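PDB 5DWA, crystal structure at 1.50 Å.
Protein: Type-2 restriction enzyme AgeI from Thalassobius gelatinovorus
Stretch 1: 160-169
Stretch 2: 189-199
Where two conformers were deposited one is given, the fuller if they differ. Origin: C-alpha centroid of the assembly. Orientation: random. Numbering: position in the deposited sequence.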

ATOM      1  N   GLY A 160     -30.348   6.575   8.263  1.00 19.76           N
ATOM      2  CA  GLY A 160     -29.290   6.711   9.252  1.00 17.64           C
ATOM      3  C   GLY A 160     -28.176   5.712   8.991  1.00 16.90           C
ATOM      4  O   GLY A 160     -28.424   4.632   8.457  1.00 16.10           O
ATOM      5  N   VAL A 161     -26.957   6.068   9.382  0.65 16.32           N
ATOM      6  CA  VAL A 161     -25.796   5.214   9.127  0.65 16.01           C
ATOM      7  C   VAL A 161     -25.743   4.029  10.086  0.65 16.13           C
ATOM      8  O   VAL A 161     -25.922   4.187  11.297  0.65 17.36           O
ATOM      9  CB  VAL A 161     -24.476   5.994   9.240  0.65 16.50           C
ATOM     10  CG1 VAL A 161     -23.319   5.154   8.695  0.65 13.04           C
ATOM     11  CG2 VAL A 161     -24.567   7.297   8.491  0.65 18.64           C
ATOM     12  N   VAL A 162     -25.481   2.842   9.543  1.00 15.05           N
ATOM     13  CA  VAL A 162     -25.446   1.627  10.347  1.00 15.28           C
ATOM     14  C   VAL A 162     -24.117   0.890  10.213  1.00 14.96           C
ATOM     15  O   VAL A 162     -23.866  -0.083  10.925  1.00 17.58           O
ATOM     16  CB  VAL A 162     -26.576   0.661   9.959  1.00 16.92           C
ATOM     17  CG1 VAL A 162     -27.938   1.242  10.325  1.00 17.41           C
ATOM     18  CG2 VAL A 162     -26.512   0.351   8.471  1.00 18.23           C
ATOM     19  N   GLY A 163     -23.284   1.332   9.273  1.00 14.33           N
ATOM     20  CA  GLY A 163     -21.971   0.741   9.123  1.00 15.21           C
ATOM     21  C   GLY A 163     -21.292   1.107   7.824  1.00 13.18           C
ATOM     22  O   GLY A 163     -21.661   2.071   7.161  1.00 12.04           O
ATOM     23  N   GLY A 164     -20.272   0.337   7.466  1.00 12.11           N
ATOM     24  CA  GLY A 164     -19.550   0.625   6.249  1.00 12.14           C
ATOM     25  C   GLY A 164     -18.892  -0.600   5.689  1.00 11.74           C
ATOM     26  O   GLY A 164     -18.765  -1.637   6.347  1.00 13.04           O
ATOM     27  N   ILE A 165     -18.506  -0.487   4.419  0.73 10.64           N
ATOM     28  CA  ILE A 165     -17.820  -1.543   3.674  0.73 10.52           C
ATOM     29  C   ILE A 165     -16.372  -1.146   3.372  0.73 12.04           C
ATOM     30  O   ILE A 165     -16.124  -0.039   2.894  0.73 12.53           O
ATOM     31  CB  ILE A 165     -18.544  -1.857   2.347  0.73 10.05           C
ATOM     32  CG1 ILE A 165     -20.012  -2.215   2.611  0.73 11.13           C
ATOM     33  CG2 ILE A 165     -17.837  -2.983   1.604  0.73 11.79           C
ATOM     34  CD1 ILE A 165     -20.798  -2.488   1.344  0.73 12.06           C
ATOM     35  N   HIS A 166     -15.430  -2.041   3.690  1.00 12.06           N
ATOM     36  CA  HIS A 166     -14.060  -1.960   3.230  1.00 11.62           C
ATOM     37  C   HIS A 166     -13.999  -2.756   1.950  1.00 12.64           C
ATOM     38  O   HIS A 166     -14.096  -3.984   1.986  1.00 13.77           O
ATOM     39  CB  HIS A 166     -13.131  -2.526   4.294  1.00 12.92           C
ATOM     40  CG  HIS A 166     -13.346  -1.895   5.625  1.00 12.95           C
ATOM     41  ND1 HIS A 166     -12.624  -0.802   6.050  1.00 14.97           N
ATOM     42  CD2 HIS A 166     -14.249  -2.156   6.604  1.00 13.24           C
ATOM     43  CE1 HIS A 166     -13.058  -0.430   7.241  1.00 13.87           C
ATOM     44  NE2 HIS A 166     -14.052  -1.227   7.593  1.00 12.53           N
ATOM     45  N   ALA A 167     -13.892  -2.053   0.824  1.00 13.51           N
ATOM     46  CA  ALA A 167     -13.966  -2.676  -0.488  1.00 14.15           C
ATOM     47  C   ALA A 167     -12.563  -2.795  -1.048  1.00 16.35           C
ATOM     48  O   ALA A 167     -11.842  -1.803  -1.131  1.00 19.13           O
ATOM     49  CB  ALA A 167     -14.849  -1.863  -1.424  1.00 14.10           C
ATOM     50  N   LYS A 168     -12.155  -4.012  -1.380  1.00 15.95           N
ATOM     51  CA  LYS A 168     -10.813  -4.220  -1.910  1.00 15.51           C
ATOM     52  C   LYS A 168     -10.872  -5.208  -3.047  1.00 14.65           C
ATOM     53  O   LYS A 168     -11.378  -6.311  -2.882  1.00 15.34           O
ATOM     54  CB  LYS A 168      -9.849  -4.751  -0.840  1.00 17.08           C
ATOM     55  CG  LYS A 168      -9.963  -4.084   0.515  1.00 17.92           C
ATOM     56  CD  LYS A 168      -8.737  -4.351   1.355  1.00 20.01           C
ATOM     57  CE  LYS A 168      -7.582  -3.444   0.952  1.00 19.96           C
ATOM     58  NZ  LYS A 168      -7.836  -2.019   1.317  1.00 20.56           N
ATOM     59  N   VAL A 169     -10.359  -4.822  -4.201  1.00 13.43           N
ATOM     60  CA  VAL A 169     -10.212  -5.791  -5.278  1.00 13.58           C
ATOM     61  C   VAL A 169      -9.294  -6.927  -4.832  1.00 12.48           C
ATOM     62  O   VAL A 169      -9.606  -8.102  -5.017  1.00 13.85           O
ATOM     63  CB  VAL A 169      -9.648  -5.145  -6.538  1.00 13.95           C
ATOM     64  CG1 VAL A 169      -9.193  -6.219  -7.542  1.00 14.12           C
ATOM     65  CG2 VAL A 169     -10.675  -4.199  -7.152  1.00 15.72           C
ATOM     66  N   GLY A 189     -20.411   0.030  17.539  1.00 21.40           N
ATOM     67  CA  GLY A 189     -21.647  -0.649  17.198  1.00 21.06           C
ATOM     68  C   GLY A 189     -22.041  -0.549  15.738  1.00 19.59           C
ATOM     69  O   GLY A 189     -23.213  -0.686  15.400  1.00 22.04           O
ATOM     70  N   LEU A 190     -21.063  -0.316  14.868  1.00 17.09           N
ATOM     71  CA  LEU A 190     -21.336  -0.258  13.438  1.00 15.96           C
ATOM     72  C   LEU A 190     -20.972  -1.567  12.742  1.00 16.52           C
ATOM     73  O   LEU A 190     -20.048  -2.264  13.158  1.00 17.27           O
ATOM     74  CB  LEU A 190     -20.557   0.891  12.797  1.00 16.25           C
ATOM     75  CG  LEU A 190     -20.914   2.308  13.254  1.00 17.29           C
ATOM     76  CD1 LEU A 190     -19.786   3.271  12.924  1.00 19.13           C
ATOM     77  CD2 LEU A 190     -22.203   2.771  12.591  1.00 18.52           C
ATOM     78  N   LEU A 191     -21.701  -1.904  11.685  1.00 14.90           N
ATOM     79  CA  LEU A 191     -21.281  -3.011  10.832  1.00 15.40           C
ATOM     80  C   LEU A 191     -20.021  -2.600  10.083  1.00 14.46           C
ATOM     81  O   LEU A 191     -19.926  -1.476   9.586  1.00 14.61           O
ATOM     82  CB  LEU A 191     -22.386  -3.403   9.852  1.00 17.31           C
ATOM     83  CG  LEU A 191     -23.615  -4.092  10.440  1.00 20.43           C
ATOM     84  CD1 LEU A 191     -24.618  -4.392   9.347  1.00 21.09           C
ATOM     85  CD2 LEU A 191     -23.201  -5.362  11.156  1.00 23.50           C
ATOM     86  N   SER A 192     -19.050  -3.504  10.026  1.00 13.27           N
ATOM     87  CA  SER A 192     -17.822  -3.249   9.277  1.00 12.76           C
ATOM     88  C   SER A 192     -17.523  -4.453   8.397  1.00 13.02           C
ATOM     89  O   SER A 192     -16.967  -5.451   8.856  1.00 14.68           O
ATOM     90  CB  SER A 192     -16.658  -2.962  10.223  1.00 14.43           C
ATOM     91  OG  SER A 192     -15.461  -2.723   9.500  1.00 15.09           O
ATOM     92  N   VAL A 193     -17.910  -4.359   7.128  1.00 11.40           N
ATOM     93  CA  VAL A 193     -17.850  -5.503   6.229  1.00 11.91           C
ATOM     94  C   VAL A 193     -16.640  -5.397   5.316  1.00 12.26           C
ATOM     95  O   VAL A 193     -16.339  -4.321   4.808  1.00 13.78           O
ATOM     96  CB  VAL A 193     -19.144  -5.596   5.399  1.00 14.62           C
ATOM     97  CG1 VAL A 193     -19.093  -6.749   4.414  1.00 15.92           C
ATOM     98  CG2 VAL A 193     -20.358  -5.746   6.333  1.00 16.47           C
ATOM     99  N   LEU A 194     -15.930  -6.512   5.142  1.00 12.50           N
ATOM    100  CA  LEU A 194     -14.896  -6.617   4.121  1.00 12.70           C
ATOM    101  C   LEU A 194     -15.500  -7.256   2.874  1.00 12.99           C
ATOM    102  O   LEU A 194     -15.893  -8.419   2.904  1.00 15.27           O
ATOM    103  CB  LEU A 194     -13.718  -7.455   4.638  1.00 13.09           C
ATOM    104  CG  LEU A 194     -12.545  -7.623   3.672  1.00 14.46           C
ATOM    105  CD1 LEU A 194     -11.906  -6.276   3.377  1.00 16.94           C
ATOM    106  CD2 LEU A 194     -11.517  -8.598   4.248  1.00 14.81           C
ATOM    107  N   SER A 195     -15.577  -6.485   1.793  0.78 11.84           N
ATOM    108  CA  SER A 195     -16.057  -6.997   0.518  0.78 12.29           C
ATOM    109  C   SER A 195     -14.882  -7.027  -0.433  0.78 12.79           C
ATOM    110  O   SER A 195     -14.173  -6.031  -0.565  0.78 14.35           O
ATOM    111  CB  SER A 195     -17.185  -6.128  -0.041  0.78 12.75           C
ATOM    112  OG  SER A 195     -18.276  -6.098   0.863  0.78 13.39           O
ATOM    113  N   THR A 196     -14.648  -8.163  -1.078  1.00 12.69           N
ATOM    114  CA  THR A 196     -13.459  -8.279  -1.880  1.00 12.17           C
ATOM    115  C   THR A 196     -13.666  -9.155  -3.093  1.00 13.23           C
ATOM    116  O   THR A 196     -14.491 -10.061  -3.081  1.00 13.13           O
ATOM    117  CB  THR A 196     -12.286  -8.818  -1.018  1.00 13.75           C
ATOM    118  OG1 THR A 196     -11.073  -8.775  -1.779  1.00 14.35           O
ATOM    119  CG2 THR A 196     -12.564 -10.250  -0.499  1.00 14.47           C
ATOM    120  N   LEU A 197     -12.920  -8.858  -4.148  1.00 13.50           N
ATOM    121  CA  LEU A 197     -12.847  -9.762  -5.285  1.00 14.21           C
ATOM    122  C   LEU A 197     -11.763 -10.812  -5.055  1.00 13.27           C
ATOM    123  O   LEU A 197     -11.647 -11.762  -5.842  1.00 14.48           O
ATOM    124  CB  LEU A 197     -12.573  -8.988  -6.575  1.00 14.58           C
ATOM    125  CG  LEU A 197     -13.683  -8.013  -6.961  1.00 15.05           C
ATOM    126  CD1 LEU A 197     -13.323  -7.330  -8.254  1.00 16.82           C
ATOM    127  CD2 LEU A 197     -15.005  -8.747  -7.081  1.00 16.38           C
ATOM    128  N   ASP A 198     -10.975 -10.629  -3.993  1.00 13.73           N
ATOM    129  CA  ASP A 198      -9.891 -11.551  -3.618  1.00 14.24           C
ATOM    130  C   ASP A 198      -9.068 -11.926  -4.849  1.00 13.41           C
ATOM    131  O   ASP A 198      -8.859 -13.106  -5.136  1.00 13.67           O
ATOM    132  CB  ASP A 198     -10.455 -12.806  -2.935  1.00 14.16           C
ATOM    133  CG  ASP A 198      -9.365 -13.678  -2.287  1.00 15.68           C
ATOM    134  OD1 ASP A 198      -8.253 -13.173  -2.022  1.00 16.80           O
ATOM    135  OD2 ASP A 198      -9.638 -14.868  -2.027  1.00 17.35           O
ATOM    136  N   VAL A 199      -8.640 -10.912  -5.591  1.00 13.69           N
ATOM    137  CA  VAL A 199      -7.816 -11.134  -6.774  1.00 13.34           C
ATOM    138  C   VAL A 199      -6.364 -11.391  -6.400  1.00 15.35           C
ATOM    139  O   VAL A 199      -5.739 -10.575  -5.717  1.00 18.40           O
ATOM    140  CB  VAL A 199      -7.861  -9.933  -7.736  1.00 14.08           C
ATOM    141  CG1 VAL A 199      -6.801 -10.089  -8.849  1.00 14.95           C
ATOM    142  CG2 VAL A 199      -9.244  -9.777  -8.339  1.00 14.41           C
TER
HETATM  143  O   HOH W   1     -25.196  -0.951  13.144  1.00 31.75           O

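Residues 160-168 and 191-196 lie side by side as neighbouring parallel strands of one β-sheet, a contact held chiefly by a ladder of backbone hydrogen bonds, reinforced at the strand ends by a hydroxyl bond and extended beyond them by a backbone hydrogen bond and a small apolar cluster. The strand axes diverge by 22° and approach to 4.6 Å, and the register runs without a break from Gly 163 opposite Leu 191 to Lys 168 opposite Thr 196.

Alternate residues of the first strand donate and accept on the same edge. Leu 191 N bonds to Val 162 O (2.9 Å), Gly 164 N to Leu 191 O (2.8 Å) and Val 193 N to Gly 164 O (3.0 Å). The ladder continues with His 166 N to Val 193 O (2.7 Å), Ser 195 N to His 166 O (2.9 Å) and Lys 168 N to Ser 195 O (3.0 Å). CA-H...O contacts fill the intervals, among them Ile 165 CA to Val 193 O at 3.3 Å. At the ladder's start a water donates to both Val 162 O (2.7 Å) and Gly 189 O (3.0 Å), linking the two backbones.

Gly 163 sits where the chains are tightest, its CA 4.2 Å from Leu 191 CA and 3.1 Å from Leu 191 O. A β-carbon here would clash with that carbonyl oxygen, and the backbone angles by themselves also call for glycine.

Side chains alternate between the two faces of the sheet. Ile 165, Val 193, Ala 167 and Ser 195 share one; Ile 165 CG1 lies 4.5 Å from Val 193 CB. On the other, His 166 reaches back diagonally to Ser 192, with NE2 2.8 Å from OG in a weak hydrogen bond at the ring edge. Here Leu 194 CD1 lies 4.1 Å from both His 166 CB and Lys 168 CG, aliphatic parts of polar residues.

Lys 168 O takes the last rung of the ladder, from Leu 197 N at 3.2 Å, and a second, shorter bond from Thr 196 OG1 at 2.7 Å. The same threonine hydroxyl oxygen accepts from Asp 198 N (2.9 Å), so one side chain ties the loop that follows it to the neighbouring strand. Val 169 then closes the contact. Its O takes a nearly straight hydrogen bond from Val 199 N (3.0 Å), while its side chain packs on Val 199 (Val 169 CG1 to Val 199 CG2, 3.6 Å) and on Leu 197, whose CD1 is 4.2 Å from Val 169 CG2 and about as far from CG1.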